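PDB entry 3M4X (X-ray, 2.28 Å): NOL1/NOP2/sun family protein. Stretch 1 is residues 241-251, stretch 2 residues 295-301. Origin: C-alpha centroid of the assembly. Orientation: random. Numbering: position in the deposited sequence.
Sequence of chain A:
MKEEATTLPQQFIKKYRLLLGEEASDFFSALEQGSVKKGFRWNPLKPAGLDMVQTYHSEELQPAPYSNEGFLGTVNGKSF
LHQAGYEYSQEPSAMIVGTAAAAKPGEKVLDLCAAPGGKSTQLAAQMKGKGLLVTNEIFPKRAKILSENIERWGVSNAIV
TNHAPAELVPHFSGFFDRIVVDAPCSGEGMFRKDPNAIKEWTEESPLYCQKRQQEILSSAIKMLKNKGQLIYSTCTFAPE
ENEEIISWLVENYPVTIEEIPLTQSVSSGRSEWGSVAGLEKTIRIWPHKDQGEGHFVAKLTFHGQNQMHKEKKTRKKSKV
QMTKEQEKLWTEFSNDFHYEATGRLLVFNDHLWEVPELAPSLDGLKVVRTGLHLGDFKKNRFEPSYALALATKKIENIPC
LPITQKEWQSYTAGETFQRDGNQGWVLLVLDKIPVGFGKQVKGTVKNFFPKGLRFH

Stretch 1 (241-251) ENEEIISWLVE
Stretch 2, residues 295-301: HFVAKLT

Helix 243-251 packs on the strand of stretch 2 with axes 10.0 Å apart at closest approach and N-to-C directions only 16° from parallel. The register pairs N242 with F296 (CA–CA 6.5 Å) and I246 with A298 (CA–CA 7.7 Å). No hydrogen bond crosses the interface; of 344 Å² buried, F296 has the largest share (102 Å²), then L300 (65 Å²) and I246 (58 Å²), apolar side chains suited to such a contact. The strand is extended (A298 phi/psi -140/142), so F296, A298 and L300 point toward the helix while V297 and K299 point away.

N242 (-115/-93, chi1 m) occupies the N-cap position without a side-chain capping bond. Its CB lies 3.2 Å from the F296 ring centroid, 5° off the normal, a CH-pi contact over one face; F296 has chi1 t, chi2 80°. Helical torsions begin at E243 (-57/-32); I246 N to N242 O (3.0 Å) starts the i to i-4 hydrogen bonds, which run to E251 N to S247 O (2.8 Å), and S247 OG bonds E243 O (2.7 Å). I246 (m, m) is central: CG1 meets F296 CZ at the ring edge (3.7 Å), CG2 lies 4.2 Å from L300 CD2, and, since A298 ends at CB, CD1 approaches that atom to 3.5 Å, close to the strand backbone. L249 (m, t) places CD1 4.1 Å from L300 CD1. Partly exposed V250 (t), pointing sideways, lies at the margin, CG2 4.3 Å from L300 CD2; L300 has chi1 m, chi2 103°.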

# COMPACT_ATOMS: atom_id res chain seq x y z
N GLU A 241 10.75 -20.68 5.71
CA GLU A 241 10.00 -19.43 5.86
C GLU A 241 8.59 -19.46 5.26
O GLU A 241 7.82 -18.54 5.44
CB GLU A 241 10.78 -18.27 5.25
CG GLU A 241 12.10 -18.05 5.93
CD GLU A 241 13.01 -17.18 5.13
OE1 GLU A 241 13.90 -17.73 4.44
OE2 GLU A 241 12.83 -15.95 5.18
N ASN A 242 8.29 -20.54 4.55
CA ASN A 242 7.02 -20.67 3.85
C ASN A 242 6.17 -21.81 4.42
O ASN A 242 5.41 -21.61 5.36
CB ASN A 242 7.26 -20.86 2.35
CG ASN A 242 8.03 -19.69 1.72
OD1 ASN A 242 8.59 -19.82 0.63
ND2 ASN A 242 8.06 -18.56 2.41
N GLU A 243 6.29 -23.00 3.84
CA GLU A 243 5.48 -24.14 4.30
C GLU A 243 5.67 -24.46 5.78
O GLU A 243 4.74 -24.94 6.44
CB GLU A 243 5.75 -25.41 3.49
CG GLU A 243 5.28 -25.40 2.05
CD GLU A 243 6.30 -24.79 1.09
OE1 GLU A 243 7.32 -24.26 1.57
OE2 GLU A 243 6.07 -24.83 -0.14
N GLU A 244 6.86 -24.23 6.32
CA GLU A 244 7.11 -24.58 7.71
C GLU A 244 6.45 -23.56 8.64
O GLU A 244 5.94 -23.93 9.69
CB GLU A 244 8.60 -24.77 8.02
CG GLU A 244 9.19 -26.03 7.39
CD GLU A 244 10.66 -26.27 7.77
OE1 GLU A 244 11.09 -25.79 8.84
OE2 GLU A 244 11.38 -26.94 7.00
N ILE A 245 6.45 -22.29 8.23
CA ILE A 245 5.71 -21.24 8.93
C ILE A 245 4.19 -21.50 8.95
O ILE A 245 3.55 -21.37 10.00
CB ILE A 245 5.99 -19.85 8.32
CG1 ILE A 245 7.35 -19.34 8.78
CG2 ILE A 245 4.90 -18.86 8.73
CD1 ILE A 245 7.51 -19.29 10.30
N ILE A 246 3.63 -21.88 7.81
CA ILE A 246 2.21 -22.24 7.75
C ILE A 246 1.85 -23.47 8.60
O ILE A 246 0.78 -23.52 9.21
CB ILE A 246 1.73 -22.45 6.30
CG1 ILE A 246 2.15 -21.28 5.42
CG2 ILE A 246 0.22 -22.61 6.27
CD1 ILE A 246 1.63 -19.95 5.91
N SER A 247 2.74 -24.46 8.64
CA SER A 247 2.53 -25.64 9.48
C SER A 247 2.51 -25.21 10.93
O SER A 247 1.63 -25.56 11.69
CB SER A 247 3.66 -26.66 9.27
OG SER A 247 3.75 -27.02 7.91
N TRP A 248 3.54 -24.46 11.31
CA TRP A 248 3.65 -23.91 12.64
C TRP A 248 2.38 -23.15 13.04
O TRP A 248 1.87 -23.33 14.16
CB TRP A 248 4.88 -23.01 12.72
CG TRP A 248 5.05 -22.35 14.05
CD1 TRP A 248 5.62 -22.89 15.17
CD2 TRP A 248 4.64 -21.02 14.42
NE1 TRP A 248 5.60 -21.99 16.20
CE2 TRP A 248 5.00 -20.83 15.77
CE3 TRP A 248 4.01 -19.97 13.73
CZ2 TRP A 248 4.76 -19.64 16.44
CZ3 TRP A 248 3.77 -18.79 14.40
CH2 TRP A 248 4.13 -18.63 15.75
N LEU A 249 1.87 -22.31 12.14
CA LEU A 249 0.60 -21.62 12.40
C LEU A 249 -0.54 -22.59 12.66
O LEU A 249 -1.28 -22.44 13.64
CB LEU A 249 0.22 -20.70 11.23
CG LEU A 249 0.91 -19.34 11.12
CD1 LEU A 249 0.53 -18.60 9.83
CD2 LEU A 249 0.58 -18.52 12.34
N VAL A 250 -0.69 -23.58 11.79
CA VAL A 250 -1.77 -24.56 11.89
C VAL A 250 -1.64 -25.45 13.13
O VAL A 250 -2.64 -25.90 13.70
CB VAL A 250 -1.84 -25.46 10.63
CG1 VAL A 250 -2.78 -26.64 10.85
CG2 VAL A 250 -2.26 -24.64 9.42
N GLU A 251 -0.41 -25.69 13.56
CA GLU A 251 -0.19 -26.53 14.74
C GLU A 251 -0.43 -25.80 16.04
O GLU A 251 -0.84 -26.40 17.04
CB GLU A 251 1.21 -27.14 14.71
CG GLU A 251 1.33 -28.27 13.70
CD GLU A 251 2.76 -28.58 13.30
OE1 GLU A 251 3.68 -27.84 13.72
OE2 GLU A 251 2.96 -29.55 12.55
N HIS A 295 7.63 -15.41 -5.05
CA HIS A 295 6.83 -15.09 -3.89
C HIS A 295 6.18 -16.34 -3.32
O HIS A 295 5.97 -17.34 -4.03
CB HIS A 295 5.76 -14.05 -4.25
CG HIS A 295 6.01 -12.69 -3.65
ND1 HIS A 295 6.77 -11.73 -4.28
CD2 HIS A 295 5.62 -12.15 -2.48
CE1 HIS A 295 6.83 -10.65 -3.52
NE2 HIS A 295 6.14 -10.88 -2.42
N PHE A 296 5.89 -16.29 -2.04
CA PHE A 296 5.05 -17.28 -1.38
C PHE A 296 3.89 -16.53 -0.73
O PHE A 296 4.10 -15.50 -0.11
CB PHE A 296 5.87 -18.01 -0.31
CG PHE A 296 5.09 -18.99 0.49
CD1 PHE A 296 4.80 -20.25 -0.02
CD2 PHE A 296 4.66 -18.67 1.78
CE1 PHE A 296 4.09 -21.18 0.74
CE2 PHE A 296 3.94 -19.58 2.54
CZ PHE A 296 3.66 -20.83 2.02
N VAL A 297 2.67 -17.04 -0.90
CA VAL A 297 1.51 -16.46 -0.23
C VAL A 297 0.57 -17.51 0.32
O VAL A 297 0.35 -18.54 -0.30
CB VAL A 297 0.66 -15.54 -1.15
CG1 VAL A 297 -0.43 -14.86 -0.33
CG2 VAL A 297 1.53 -14.51 -1.78
N ALA A 298 -0.01 -17.22 1.49
CA ALA A 298 -0.99 -18.11 2.10
C ALA A 298 -2.13 -17.30 2.72
O ALA A 298 -1.91 -16.20 3.26
CB ALA A 298 -0.31 -18.99 3.16
N LYS A 299 -3.35 -17.81 2.62
CA LYS A 299 -4.49 -17.17 3.29
C LYS A 299 -5.09 -18.12 4.32
O LYS A 299 -5.37 -19.27 4.02
CB LYS A 299 -5.57 -16.76 2.28
CG LYS A 299 -6.78 -16.10 2.92
CD LYS A 299 -7.71 -15.47 1.88
CE LYS A 299 -8.35 -16.54 1.02
NZ LYS A 299 -9.46 -16.03 0.16
N LEU A 300 -5.30 -17.63 5.54
CA LEU A 300 -5.85 -18.45 6.62
C LEU A 300 -7.00 -17.75 7.30
O LEU A 300 -7.08 -16.53 7.31
CB LEU A 300 -4.76 -18.76 7.66
CG LEU A 300 -3.55 -19.49 7.07
CD1 LEU A 300 -2.38 -18.52 6.88
CD2 LEU A 300 -3.16 -20.67 7.96
N THR A 301 -7.90 -18.55 7.88
CA THR A 301 -8.96 -18.03 8.71
C THR A 301 -8.68 -18.37 10.18
O THR A 301 -8.33 -19.50 10.52
CB THR A 301 -10.31 -18.63 8.32
OG1 THR A 301 -10.65 -18.26 6.99
CG2 THR A 301 -11.39 -18.14 9.25